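Local coordinates for protein AA10A (Thermobifida fusca, PDB 5UIZ) that binds copper through two histidines and, as a family AA10 lytic polysaccharide monooxygenase, probably cleaves polysaccharide chains such as cellulose by oxidation, at residues Y152-G157 with W167-L172; R89-G94 with H208-Y213; I41-R46 with L215-N220; F158-Q163 with R197-T202. All coordinates share one frame; numbering follows the deposited sequence. Where two conformers were deposited one is given.

All four interactions reach the same mixed sheet; in interaction 4 a loop packs on the start of strand 198-206. Strand 211-221 serves two of them: its start pairs with 88-90 in interaction 2, beside the copper site, and its later part carries interaction 3, a buried contact whose centre is about 6 Å from that of the chain. Strand 198-206 joins interaction 4 to both 1 and 3. Chemistry follows place: interaction 3 combines a buried salt bridge with two bridging waters, the partly buried interactions 1 and 2 rest on antiparallel backbone pairing with aromatic packing or water-bridged carboxylate, and in interaction 4 a proline and a threonine methyl lie on an arginine and a valine.

Interaction 1. Residues Y152-G157 with W167-L172; sequences YVTKQG and WDSLEL
The ring of Tyr152 lies between two side chains of 167-172. On one face the CD1 methyl of Leu172 makes a CH-pi contact, 3.9 Å from the centroid of the Tyr152 ring. On the opposite face Trp167 presents the edge of its six-membered ring in a T-shaped pair, with CZ3 of Trp167 4.1 Å from CZ of Tyr152 and the planes 85° apart. Tyr152 has CG anti to its carbonyl carbon (chi1 -66°), which places the ring beside Leu172, CD2 against its backbone N and CE2 against its CB. Leu170, on the same face of the sheet as Tyr152 and Thr154, sets its CD2 3.8 Å from the Thr154 CG2 methyl.

Behind these side chains the strands run antiparallel. Val153 and Glu171 form a hydrogen-bonded pair, Val153 N to Glu171 O at 3.0 Å and Glu171 N to Val153 O at 2.9 Å, the second nearly straight at 173°. Beyond the strand end, Lys155 N continues the ladder to Ser169 O. The Lys155 chain, bent at chi2 and chi3, rests its CG and CD against the Glu171 side chain and brings NZ within 3.0 Å of Asp168 O; in one of two conformers of Asp168 a water also joins NZ to OD2. Thr154 OG1 turns instead to His198 on strand 198-206, and Trp167 NE1 to Leu100 O.

Apolar and aromatic packing thus secures one end of the strand pair, whereas at the other the ammonium group holds the turn 167-170 through the Asp168 carbonyl, its charge probably eased by the nearby Glu171 carboxylate.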
loop_
_atom_site.group_PDB
_atom_site.type_symbol
_atom_site.label_atom_id
_atom_site.label_comp_id
_atom_site.label_asym_id
_atom_site.label_seq_id
_atom_site.Cartn_x
_atom_site.Cartn_y
_atom_site.Cartn_z
ATOM N N TYR A 152 -3.012 8.464 -4.136
ATOM C CA TYR A 152 -1.897 9.090 -4.791
ATOM C C TYR A 152 -1.247 8.102 -5.778
ATOM O O TYR A 152 -1.247 6.881 -5.566
ATOM C CB TYR A 152 -0.876 9.507 -3.748
ATOM C CG TYR A 152 -1.324 10.586 -2.811
ATOM C CD1 TYR A 152 -2.081 10.289 -1.692
ATOM C CD2 TYR A 152 -0.949 11.911 -3.028
ATOM C CE1 TYR A 152 -2.508 11.269 -0.847
ATOM C CE2 TYR A 152 -1.347 12.888 -2.160
ATOM C CZ TYR A 152 -2.149 12.560 -1.079
ATOM O OH TYR A 152 -2.547 13.519 -0.237
ATOM N N VAL A 153 -0.666 8.612 -6.852
ATOM C CA VAL A 153 0.113 7.786 -7.779
ATOM C C VAL A 153 1.422 8.513 -8.102
ATOM O O VAL A 153 1.440 9.778 -8.281
ATOM C CB VAL A 153 -0.648 7.424 -9.091
ATOM C CG1 VAL A 153 0.133 6.384 -9.881
ATOM C CG2 VAL A 153 -1.998 6.792 -8.767
ATOM N N THR A 154 2.495 7.735 -8.185
ATOM C CA THR A 154 3.791 8.277 -8.551
ATOM C C THR A 154 3.755 8.993 -9.942
ATOM O O THR A 154 2.998 8.614 -10.833
ATOM C CB THR A 154 4.883 7.184 -8.580
ATOM O OG1 THR A 154 4.403 6.031 -9.251
ATOM C CG2 THR A 154 5.259 6.793 -7.151
ATOM N N LYS A 155 4.553 10.040 -10.061
ATOM C CA LYS A 155 4.669 10.852 -11.272
ATOM C C LYS A 155 5.492 10.124 -12.330
ATOM O O LYS A 155 6.399 9.375 -11.984
ATOM C CB LYS A 155 5.335 12.167 -10.946
ATOM C CG LYS A 155 4.365 13.175 -10.435
ATOM C CD LYS A 155 4.884 14.112 -9.376
ATOM C CE LYS A 155 6.230 14.741 -9.641
ATOM N NZ LYS A 155 6.345 15.883 -8.663
ATOM N N GLN A 156 5.155 10.306 -13.617
ATOM C CA GLN A 156 5.999 9.798 -14.710
ATOM C C GLN A 156 7.442 10.268 -14.542
ATOM O O GLN A 156 7.653 11.408 -14.243
ATOM C CB GLN A 156 5.497 10.239 -16.102
ATOM C CG GLN A 156 6.086 9.359 -17.226
ATOM C CD GLN A 156 5.630 7.879 -17.139
ATOM O OE1 GLN A 156 4.593 7.554 -16.556
ATOM N NE2 GLN A 156 6.429 6.976 -17.713
ATOM N N GLY A 157 8.416 9.365 -14.730
ATOM C CA GLY A 157 9.820 9.631 -14.418
ATOM C C GLY A 157 10.249 8.940 -13.113
ATOM O O GLY A 157 11.403 8.652 -12.925
ATOM N N TRP A 167 6.709 12.065 -0.779
ATOM C CA TRP A 167 5.531 12.866 -1.032
ATOM C C TRP A 167 5.678 13.651 -2.299
ATOM O O TRP A 167 4.744 13.669 -3.045
ATOM C CB TRP A 167 5.202 13.812 0.113
ATOM C CG TRP A 167 4.765 13.089 1.274
ATOM C CD1 TRP A 167 5.521 12.735 2.384
ATOM C CD2 TRP A 167 3.478 12.552 1.480
ATOM N NE1 TRP A 167 4.741 12.041 3.268
ATOM C CE2 TRP A 167 3.492 11.888 2.732
ATOM C CE3 TRP A 167 2.305 12.551 0.732
ATOM C CZ2 TRP A 167 2.364 11.275 3.257
ATOM C CZ3 TRP A 167 1.204 11.948 1.249
ATOM C CH2 TRP A 167 1.229 11.318 2.498
ATOM N N ASP A 168 6.847 14.266 -2.532
ATOM C CA ASP A 168 7.168 14.909 -3.821
ATOM C C ASP A 168 6.875 14.021 -5.014
ATOM O O ASP A 168 6.308 14.472 -6.012
ATOM C CB ASP A 168 8.626 15.400 -3.858
ATOM C CG ASP A 168 8.955 16.195 -5.123
ATOM O OD1 ASP A 168 8.318 17.251 -5.345
ATOM O OD2 ASP A 168 9.857 15.757 -5.891
ATOM N N SER A 169 7.217 12.750 -4.910
ATOM C CA SER A 169 7.091 11.814 -6.040
ATOM C C SER A 169 5.599 11.460 -6.371
ATOM O O SER A 169 5.308 10.903 -7.403
ATOM C CB SER A 169 7.906 10.530 -5.762
ATOM O OG SER A 169 7.304 9.682 -4.779
ATOM N N LEU A 170 4.684 11.801 -5.479
ATOM C CA LEU A 170 3.294 11.402 -5.594
ATOM C C LEU A 170 2.383 12.555 -5.997
ATOM O O LEU A 170 2.585 13.691 -5.545
ATOM C CB LEU A 170 2.831 10.912 -4.234
ATOM C CG LEU A 170 3.391 9.572 -3.821
ATOM C CD1 LEU A 170 2.899 9.345 -2.398
ATOM C CD2 LEU A 170 2.904 8.444 -4.703
ATOM N N GLU A 171 1.354 12.274 -6.787
ATOM C CA GLU A 171 0.282 13.266 -6.948
ATOM C C GLU A 171 -1.052 12.677 -6.583
ATOM O O GLU A 171 -1.310 11.524 -6.871
ATOM C CB GLU A 171 0.219 13.777 -8.378
ATOM C CG GLU A 171 1.307 14.804 -8.683
ATOM C CD GLU A 171 1.346 15.234 -10.154
ATOM O OE1 GLU A 171 0.832 14.473 -11.035
ATOM O OE2 GLU A 171 1.901 16.331 -10.423
ATOM N N LEU A 172 -1.886 13.478 -5.951
ATOM C CA LEU A 172 -3.216 13.063 -5.562
ATOM C C LEU A 172 -4.048 12.963 -6.815
ATOM O O LEU A 172 -4.107 13.931 -7.577
ATOM C CB LEU A 172 -3.785 14.096 -4.600
ATOM C CG LEU A 172 -5.205 13.839 -4.125
ATOM C CD1 LEU A 172 -5.244 12.579 -3.305
ATOM C CD2 LEU A 172 -5.633 15.049 -3.304
HETATM O O HOH W 1 8.897 15.435 -8.156
#

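Interaction 2. Residues R89-G94 with H208-Y213; sequences RDWVGG and HMDQTY
Asp210 turns its carboxylate into the loop 91-94, where both oxygens are gripped. OD2 takes the N-H of Gly93 at 2.9 Å on its syn lone pair, and OD1 accepts from two waters. The first of these waters also donates to Arg89 O and accepts from Val92 N; the second accepts from Gly94 N, and both are hydrogen-bonded to Thr212 OG1. With CG anti to the backbone N (chi1 178°), the Asp210 side chain reaches over to the loop, while its own carbonyl O receives Trp91 N at 3.0 Å.

Arg89 and Thr212 form an antiparallel hydrogen-bonded pair, the tighter link running from Arg89 N to Thr212 O at 2.7 Å. Next along, Asp90 and Gln211 lie side by side pointing the same way: Gln211 NE2 donates to Asp90 OD1 at 2.9 Å, amide and carboxylate planes only 15° apart. The Met209 CE methyl sits against the same oxygen.

Gln211 OE1 accepts from Tyr213 OH, which is also hydrogen-bonded to the N of the copper ligand His37. Asp90 and Tyr213 thus hold the Gln211 amide beside the metal site, its side chain's nearest atom about 4 Å from the copper ion, consistent with a second-shell position.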
loop_
_atom_site.group_PDB
_atom_site.type_symbol
_atom_site.label_atom_id
_atom_site.label_comp_id
_atom_site.label_asym_id
_atom_site.label_seq_id
_atom_site.Cartn_x
_atom_site.Cartn_y
_atom_site.Cartn_z
ATOM N N ARG A 89 -1.946 3.774 11.426
ATOM C CA ARG A 89 -1.584 4.619 12.539
ATOM C C ARG A 89 -2.828 5.136 13.221
ATOM O O ARG A 89 -3.829 5.380 12.571
ATOM C CB ARG A 89 -0.710 5.780 12.070
ATOM C CG ARG A 89 0.611 5.386 11.428
ATOM C CD ARG A 89 1.406 6.663 11.115
ATOM N NE ARG A 89 1.886 7.238 12.359
ATOM C CZ ARG A 89 3.021 6.914 12.945
ATOM N NH1 ARG A 89 3.266 7.404 14.106
ATOM N NH2 ARG A 89 3.871 6.084 12.411
ATOM N N ASP A 90 -2.738 5.343 14.526
ATOM C CA ASP A 90 -3.752 6.032 15.282
ATOM C C ASP A 90 -3.306 7.486 15.547
ATOM O O ASP A 90 -2.105 7.773 15.668
ATOM C CB ASP A 90 -3.968 5.357 16.629
ATOM C CG ASP A 90 -4.676 3.999 16.519
ATOM O OD1 ASP A 90 -5.457 3.697 15.562
ATOM O OD2 ASP A 90 -4.438 3.245 17.452
ATOM N N TRP A 91 -4.288 8.380 15.615
ATOM C CA TRP A 91 -4.117 9.738 16.075
ATOM C C TRP A 91 -3.205 10.563 15.135
ATOM O O TRP A 91 -2.433 11.411 15.562
ATOM C CB TRP A 91 -3.626 9.734 17.558
ATOM C CG TRP A 91 -4.639 9.208 18.509
ATOM C CD1 TRP A 91 -4.555 8.054 19.235
ATOM C CD2 TRP A 91 -5.882 9.844 18.905
ATOM N NE1 TRP A 91 -5.686 7.916 20.041
ATOM C CE2 TRP A 91 -6.498 9.012 19.864
ATOM C CE3 TRP A 91 -6.524 11.024 18.532
ATOM C CZ2 TRP A 91 -7.735 9.321 20.453
ATOM C CZ3 TRP A 91 -7.751 11.332 19.106
ATOM C CH2 TRP A 91 -8.333 10.491 20.085
ATOM N N VAL A 92 -3.330 10.299 13.845
ATOM C CA VAL A 92 -2.660 11.088 12.837
ATOM C C VAL A 92 -3.297 12.504 12.716
ATOM O O VAL A 92 -2.613 13.446 12.340
ATOM C CB VAL A 92 -2.607 10.356 11.472
ATOM C CG1 VAL A 92 -2.130 11.271 10.340
ATOM C CG2 VAL A 92 -1.688 9.141 11.570
ATOM N N GLY A 93 -4.595 12.638 12.999
ATOM C CA GLY A 93 -5.297 13.938 12.940
ATOM C C GLY A 93 -5.271 14.611 11.575
ATOM O O GLY A 93 -5.308 15.853 11.460
ATOM N N GLY A 94 -5.215 13.784 10.523
ATOM C CA GLY A 94 -5.199 14.286 9.152
ATOM C C GLY A 94 -3.807 14.695 8.703
ATOM O O GLY A 94 -3.614 15.036 7.553
ATOM N N HIS A 208 -14.400 4.608 12.663
ATOM C CA HIS A 208 -14.696 4.282 14.066
ATOM C C HIS A 208 -13.866 5.078 15.061
ATOM O O HIS A 208 -14.242 5.205 16.212
ATOM C CB HIS A 208 -14.537 2.785 14.337
ATOM C CG HIS A 208 -13.135 2.255 14.174
ATOM N ND1 HIS A 208 -12.400 2.430 13.021
ATOM C CD2 HIS A 208 -12.370 1.485 14.991
ATOM C CE1 HIS A 208 -11.246 1.809 13.134
ATOM N NE2 HIS A 208 -11.186 1.247 14.329
ATOM N N MET A 209 -12.710 5.570 14.632
ATOM C CA MET A 209 -11.812 6.359 15.494
ATOM C C MET A 209 -10.790 6.981 14.573
ATOM O O MET A 209 -10.907 6.843 13.338
ATOM C CB MET A 209 -11.101 5.471 16.511
ATOM C CG MET A 209 -10.248 4.359 15.900
ATOM S SD MET A 209 -9.187 3.572 17.121
ATOM C CE MET A 209 -7.950 4.857 17.405
ATOM N N ASP A 210 -9.791 7.677 15.118
ATOM C CA ASP A 210 -8.796 8.316 14.236
ATOM C C ASP A 210 -7.751 7.220 13.991
ATOM O O ASP A 210 -6.820 7.056 14.743
ATOM C CB ASP A 210 -8.211 9.562 14.868
ATOM C CG ASP A 210 -7.164 10.204 14.022
ATOM O OD1 ASP A 210 -6.818 9.692 12.931
ATOM O OD2 ASP A 210 -6.705 11.266 14.452
ATOM N N GLN A 211 -8.028 6.398 12.991
ATOM C CA GLN A 211 -7.146 5.324 12.601
ATOM C C GLN A 211 -7.051 5.411 11.101
ATOM O O GLN A 211 -8.084 5.461 10.381
ATOM C CB GLN A 211 -7.756 3.996 13.013
ATOM C CG GLN A 211 -6.930 2.780 12.604
ATOM C CD GLN A 211 -7.423 1.581 13.359
ATOM O OE1 GLN A 211 -8.209 0.829 12.839
ATOM N NE2 GLN A 211 -7.037 1.465 14.643
ATOM N N THR A 212 -5.826 5.419 10.622
ATOM C CA THR A 212 -5.567 5.639 9.252
ATOM C C THR A 212 -4.659 4.511 8.756
ATOM O O THR A 212 -3.630 4.261 9.349
ATOM C CB THR A 212 -4.899 7.002 9.044
ATOM O OG1 THR A 212 -5.709 8.034 9.603
ATOM C CG2 THR A 212 -4.756 7.265 7.567
ATOM N N TYR A 213 -5.068 3.897 7.637
ATOM C CA TYR A 213 -4.301 2.896 6.919
ATOM C C TYR A 213 -3.560 3.470 5.749
ATOM O O TYR A 213 -4.094 4.349 4.990
ATOM C CB TYR A 213 -5.247 1.809 6.439
ATOM C CG TYR A 213 -5.859 1.066 7.597
ATOM C CD1 TYR A 213 -6.889 1.619 8.331
ATOM C CD2 TYR A 213 -5.402 -0.199 7.959
ATOM C CE1 TYR A 213 -7.446 0.942 9.412
ATOM C CE2 TYR A 213 -5.953 -0.884 9.034
ATOM C CZ TYR A 213 -6.966 -0.294 9.767
ATOM O OH TYR A 213 -7.524 -0.965 10.822
HETATM O O HOH W 2 -4.860 8.052 12.358
HETATM O O HOH W 3 -6.171 10.872 10.381
#

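Interaction 3. Residues I41-R46 with L215-N220; sequences INPATR and LCSDVN
From Pro43 to Arg46 the chain, entered through a cis peptide bond, passes at a steep angle over residues 215-219 of strand 211-221, the end-to-end directions 114° apart and the CA atoms coming nearest at Thr45 and Ser217. One backbone bond joins the two segments, Arg46 N to Cys216 O at 2.9 Å.

The side chain of Arg46 carries most of the polar contact. Extended from CG to NE, it grips the Asp218 carboxylate side-on: NE meets OD2 of Asp218 at 2.8 Å and NH2 meets OD1 of Asp218 at the same distance. Each oxygen uses its syn lone pair, and the guanidinium and carboxylate planes are only 10° apart, so the salt bridge is nearly flat. Asp218 itself is also linked to Ala44 by two waters, one accepting from Asp218 N and the other lying by Asp218 O, both 2.6 Å from Ala44 O. Ser217 has OG anti to its carbonyl carbon (chi1 -58°), which brings the hydroxyl up to donate to Pro43 O at 2.7 Å. Apolar contacts fill in beside these bonds: the Pro43 ring lays CB against CG1 of Val219, 3.7 Å away, and Thr45 CG2 touches Leu215 CB.

Trp125 lies on the Arg46 guanidinium as a cation-pi partner, Met119 O takes its NH1, and Cys216 is disulfide-bonded to Cys106. Thr45 is the N-cap of helix 46-54, its OG1 giving a weak bond to the Tyr48 N-H as well as bonding to Ser39 on strand 38-42. The contact thus ties the start of the helix and the link 43-45 that follows strand 38-42 to strand 211-221, which is flanked by 198-206.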
loop_
_atom_site.group_PDB
_atom_site.type_symbol
_atom_site.label_atom_id
_atom_site.label_comp_id
_atom_site.label_asym_id
_atom_site.label_seq_id
_atom_site.Cartn_x
_atom_site.Cartn_y
_atom_site.Cartn_z
ATOM N N ILE A 41 -6.923 -5.140 -1.802
ATOM C CA ILE A 41 -6.875 -6.446 -2.424
ATOM C C ILE A 41 -6.529 -6.350 -3.918
ATOM O O ILE A 41 -5.864 -7.225 -4.431
ATOM C CB ILE A 41 -8.272 -7.122 -2.280
ATOM C CG1 ILE A 41 -8.646 -7.225 -0.804
ATOM C CG2 ILE A 41 -8.339 -8.514 -2.921
ATOM C CD1 ILE A 41 -7.491 -7.634 0.114
ATOM N N ASN A 42 -7.072 -5.338 -4.600
ATOM C CA ASN A 42 -6.750 -5.031 -6.000
ATOM C C ASN A 42 -6.625 -3.523 -6.166
ATOM O O ASN A 42 -7.524 -2.790 -5.786
ATOM C CB ASN A 42 -7.814 -5.529 -7.002
ATOM C CG ASN A 42 -7.548 -5.031 -8.437
ATOM O OD1 ASN A 42 -8.078 -3.993 -8.868
ATOM N ND2 ASN A 42 -6.707 -5.729 -9.150
ATOM N N PRO A 43 -5.493 -3.049 -6.704
ATOM C CA PRO A 43 -4.230 -3.745 -6.959
ATOM C C PRO A 43 -3.599 -4.054 -5.608
ATOM O O PRO A 43 -3.475 -3.187 -4.781
ATOM C CB PRO A 43 -3.404 -2.756 -7.748
ATOM C CG PRO A 43 -3.932 -1.430 -7.365
ATOM C CD PRO A 43 -5.379 -1.618 -7.006
ATOM N N ALA A 44 -3.255 -5.318 -5.420
ATOM C CA ALA A 44 -2.781 -5.823 -4.151
ATOM C C ALA A 44 -1.644 -4.975 -3.603
ATOM O O ALA A 44 -0.703 -4.644 -4.329
ATOM C CB ALA A 44 -2.281 -7.236 -4.330
ATOM N N THR A 45 -1.717 -4.675 -2.315
ATOM C CA THR A 45 -0.630 -3.977 -1.663
ATOM C C THR A 45 0.633 -4.857 -1.604
ATOM O O THR A 45 0.610 -6.038 -1.864
ATOM C CB THR A 45 -0.994 -3.564 -0.210
ATOM O OG1 THR A 45 -1.485 -4.691 0.514
ATOM C CG2 THR A 45 -2.032 -2.549 -0.226
ATOM N N ARG A 46 1.723 -4.259 -1.216
ATOM C CA ARG A 46 2.953 -4.975 -1.056
ATOM C C ARG A 46 2.882 -6.138 -0.063
ATOM O O ARG A 46 3.309 -7.227 -0.418
ATOM C CB ARG A 46 4.089 -4.011 -0.689
ATOM C CG ARG A 46 4.494 -3.133 -1.847
ATOM C CD ARG A 46 5.599 -2.145 -1.491
ATOM N NE ARG A 46 5.973 -1.398 -2.702
ATOM C CZ ARG A 46 6.892 -0.431 -2.771
ATOM N NH1 ARG A 46 7.557 -0.008 -1.700
ATOM N NH2 ARG A 46 7.167 0.115 -3.926
ATOM N N LEU A 215 -1.437 2.302 2.421
ATOM C CA LEU A 215 -1.489 1.136 1.544
ATOM C C LEU A 215 -0.778 1.382 0.250
ATOM O O LEU A 215 -1.310 2.065 -0.610
ATOM C CB LEU A 215 -2.961 0.778 1.282
ATOM C CG LEU A 215 -3.734 0.614 2.612
ATOM C CD1 LEU A 215 -5.243 0.585 2.458
ATOM C CD2 LEU A 215 -3.209 -0.578 3.427
ATOM N N CYS A 216 0.460 0.883 0.134
ATOM C CA CYS A 216 1.226 0.952 -1.114
ATOM C C CYS A 216 0.984 -0.288 -1.993
ATOM O O CYS A 216 1.096 -1.439 -1.520
ATOM C CB CYS A 216 2.745 1.051 -0.882
ATOM S SG CYS A 216 3.328 2.647 -0.262
ATOM N N SER A 217 0.717 -0.022 -3.266
ATOM C CA SER A 217 0.502 -1.043 -4.291
ATOM C C SER A 217 1.348 -0.777 -5.517
ATOM O O SER A 217 1.270 0.314 -6.112
ATOM C CB SER A 217 -0.917 -1.103 -4.725
ATOM O OG SER A 217 -1.777 -1.371 -3.627
ATOM N N ASP A 218 2.144 -1.762 -5.908
ATOM C CA ASP A 218 2.919 -1.641 -7.136
ATOM C C ASP A 218 2.092 -2.003 -8.347
ATOM O O ASP A 218 1.374 -3.019 -8.336
ATOM C CB ASP A 218 4.193 -2.439 -7.081
ATOM C CG ASP A 218 5.051 -1.999 -5.964
ATOM O OD1 ASP A 218 5.801 -0.973 -6.117
ATOM O OD2 ASP A 218 4.909 -2.662 -4.901
ATOM N N VAL A 219 2.126 -1.122 -9.333
ATOM C CA VAL A 219 1.339 -1.286 -10.547
ATOM C C VAL A 219 2.185 -1.084 -11.789
ATOM O O VAL A 219 3.274 -0.498 -11.757
ATOM C CB VAL A 219 0.083 -0.390 -10.610
ATOM C CG1 VAL A 219 -0.829 -0.640 -9.417
ATOM C CG2 VAL A 219 0.425 1.093 -10.671
ATOM N N ASN A 220 1.647 -1.588 -12.894
ATOM C CA ASN A 220 2.250 -1.389 -14.217
ATOM C C ASN A 220 1.148 -0.855 -15.145
ATOM O O ASN A 220 0.238 -1.570 -15.476
ATOM C CB ASN A 220 2.799 -2.731 -14.691
ATOM C CG ASN A 220 3.429 -2.650 -16.042
ATOM O OD1 ASN A 220 4.031 -1.648 -16.388
ATOM N ND2 ASN A 220 3.270 -3.703 -16.833
HETATM O O HOH W 4 1.881 -4.132 -4.478
HETATM O O HOH W 5 -0.326 -4.513 -6.912
#

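Interaction 4. Residues F158-Q163 with R197-T202; sequences FDPTTQ and RHVVFT
Pro160 packs its ring against Arg197 and Val199. The CG and CD of Pro160 slide alongside the aliphatic part of Arg197, with CD of Pro160 3.8 Å from CD of Arg197, and CG of Pro160 meets the CG2 methyl of Val199 at 3.9 Å. Thr161 adds its CG2 methyl over one face of the Arg197 guanidinium, 3.6 Å from NE of Arg197, its side chain crossing that of the arginine at about a right angle. Arg197 has CG anti to its backbone N (chi1 171°) and bends at chi3, so that the CG-CD portion lies along the proline while the guanidinium turns off beneath the threonine methyl.

A second shell holds the loop in shape. OD1 of Asp159 accepts from both Thr161 N, at 3.1 Å in an Asx turn, and Thr161 OG1, at 2.7 Å, the two donors coming from the same face of the carboxylate. Thr162 N bonds back to Asp159 O, and Gln163 OE1 receives Asp159 N at 2.7 Å, closing the loop on itself. The polar end of Arg197 is held by Trp125 O through NH1.

Phe158 rests against Ser169, bringing the loop 158-163 alongside the turn that precedes strand 170-175. The strand whose beginning the loop meets, 198-206, lies between strands 146-154 and 211-221 of the mixed sheet: Val199 bonds by its backbone to Thr154, whose hydroxyl also holds His198 ND1, and Val200 pairs with Ser217 on the other flank.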
loop_
_atom_site.group_PDB
_atom_site.type_symbol
_atom_site.label_atom_id
_atom_site.label_comp_id
_atom_site.label_asym_id
_atom_site.label_seq_id
_atom_site.Cartn_x
_atom_site.Cartn_y
_atom_site.Cartn_z
ATOM N N PHE A 158 9.331 8.728 -12.179
ATOM C CA PHE A 158 9.674 8.046 -10.960
ATOM C C PHE A 158 10.045 6.587 -11.211
ATOM O O PHE A 158 9.353 5.885 -11.955
ATOM C CB PHE A 158 8.500 8.110 -9.971
ATOM C CG PHE A 158 8.827 7.503 -8.634
ATOM C CD1 PHE A 158 9.622 8.182 -7.737
ATOM C CD2 PHE A 158 8.403 6.246 -8.302
ATOM C CE1 PHE A 158 9.922 7.654 -6.476
ATOM C CE2 PHE A 158 8.735 5.699 -7.058
ATOM C CZ PHE A 158 9.500 6.420 -6.162
ATOM N N ASP A 159 11.132 6.125 -10.589
ATOM C CA ASP A 159 11.569 4.742 -10.752
ATOM C C ASP A 159 11.611 3.996 -9.400
ATOM O O ASP A 159 12.595 4.108 -8.655
ATOM C CB ASP A 159 12.923 4.698 -11.478
ATOM C CG ASP A 159 13.493 3.278 -11.617
ATOM O OD1 ASP A 159 12.843 2.246 -11.339
ATOM O OD2 ASP A 159 14.663 3.202 -11.967
ATOM N N PRO A 160 10.554 3.214 -9.099
ATOM C CA PRO A 160 10.457 2.502 -7.826
ATOM C C PRO A 160 11.526 1.445 -7.564
ATOM O O PRO A 160 11.722 1.102 -6.405
ATOM C CB PRO A 160 9.079 1.858 -7.868
ATOM C CG PRO A 160 8.333 2.594 -8.938
ATOM C CD PRO A 160 9.372 2.929 -9.941
ATOM N N THR A 161 12.247 1.015 -8.601
ATOM C CA THR A 161 13.310 0.063 -8.430
ATOM C C THR A 161 14.547 0.717 -7.915
ATOM O O THR A 161 15.381 -0.009 -7.425
ATOM C CB THR A 161 13.650 -0.761 -9.703
ATOM O OG1 THR A 161 14.289 0.080 -10.652
ATOM C CG2 THR A 161 12.434 -1.370 -10.321
ATOM N N THR A 162 14.682 2.039 -8.001
ATOM C CA THR A 162 15.895 2.740 -7.550
ATOM C C THR A 162 15.675 3.894 -6.591
ATOM O O THR A 162 16.652 4.437 -6.070
ATOM C CB THR A 162 16.717 3.360 -8.715
ATOM O OG1 THR A 162 15.921 4.314 -9.426
ATOM C CG2 THR A 162 17.091 2.350 -9.677
ATOM N N GLN A 163 14.432 4.246 -6.320
ATOM C CA GLN A 163 14.143 5.503 -5.620
ATOM C C GLN A 163 13.129 5.218 -4.567
ATOM O O GLN A 163 12.141 4.551 -4.826
ATOM C CB GLN A 163 13.472 6.558 -6.523
ATOM C CG GLN A 163 14.293 7.097 -7.679
ATOM C CD GLN A 163 13.485 8.155 -8.427
ATOM O OE1 GLN A 163 12.897 7.903 -9.512
ATOM N NE2 GLN A 163 13.414 9.351 -7.814
ATOM N N ARG A 197 5.844 1.112 -14.805
ATOM C CA ARG A 197 5.908 0.769 -13.371
ATOM C C ARG A 197 5.694 2.014 -12.493
ATOM O O ARG A 197 6.361 3.049 -12.655
ATOM C CB ARG A 197 7.237 0.123 -13.027
ATOM C CG ARG A 197 7.463 -0.067 -11.527
ATOM C CD ARG A 197 8.896 -0.562 -11.231
ATOM N NE ARG A 197 9.045 -2.000 -11.437
ATOM C CZ ARG A 197 8.635 -2.919 -10.594
ATOM N NH1 ARG A 197 8.002 -2.603 -9.460
ATOM N NH2 ARG A 197 8.870 -4.196 -10.868
ATOM N N HIS A 198 4.756 1.889 -11.560
ATOM C CA HIS A 198 4.433 2.946 -10.655
ATOM C C HIS A 198 4.031 2.399 -9.297
ATOM O O HIS A 198 3.898 1.172 -9.081
ATOM C CB HIS A 198 3.302 3.766 -11.259
ATOM C CG HIS A 198 3.771 4.749 -12.260
ATOM N ND1 HIS A 198 4.370 5.928 -11.897
ATOM C CD2 HIS A 198 3.776 4.720 -13.617
ATOM C CE1 HIS A 198 4.735 6.579 -12.991
ATOM N NE2 HIS A 198 4.402 5.865 -14.046
ATOM N N VAL A 199 3.812 3.322 -8.394
ATOM C CA VAL A 199 3.227 3.014 -7.087
ATOM C C VAL A 199 1.927 3.757 -6.844
ATOM O O VAL A 199 1.842 4.941 -7.080
ATOM C CB VAL A 199 4.209 3.357 -5.986
ATOM C CG1 VAL A 199 3.676 2.965 -4.613
ATOM C CG2 VAL A 199 5.482 2.608 -6.229
ATOM N N VAL A 200 0.918 3.027 -6.444
ATOM C CA VAL A 200 -0.332 3.608 -6.046
ATOM C C VAL A 200 -0.272 3.618 -4.501
ATOM O O VAL A 200 -0.018 2.592 -3.857
ATOM C CB VAL A 200 -1.489 2.759 -6.493
ATOM C CG1 VAL A 200 -2.803 3.344 -5.965
ATOM C CG2 VAL A 200 -1.493 2.598 -7.999
ATOM N N PHE A 201 -0.426 4.802 -3.933
ATOM C CA PHE A 201 -0.494 4.964 -2.479
ATOM C C PHE A 201 -1.887 5.382 -1.986
ATOM O O PHE A 201 -2.358 6.483 -2.281
ATOM C CB PHE A 201 0.594 5.938 -2.060
ATOM C CG PHE A 201 0.730 6.096 -0.599
ATOM C CD1 PHE A 201 1.059 5.038 0.171
ATOM C CD2 PHE A 201 0.530 7.343 0.013
ATOM C CE1 PHE A 201 1.196 5.156 1.557
ATOM C CE2 PHE A 201 0.650 7.463 1.377
ATOM C CZ PHE A 201 1.001 6.370 2.155
ATOM N N THR A 202 -2.548 4.490 -1.276
ATOM C CA THR A 202 -3.920 4.678 -0.804
ATOM C C THR A 202 -3.943 4.935 0.728
ATOM O O THR A 202 -3.355 4.176 1.523
ATOM C CB THR A 202 -4.784 3.447 -1.137
ATOM O OG1 THR A 202 -4.789 3.243 -2.538
ATOM C CG2 THR A 202 -6.210 3.628 -0.700
#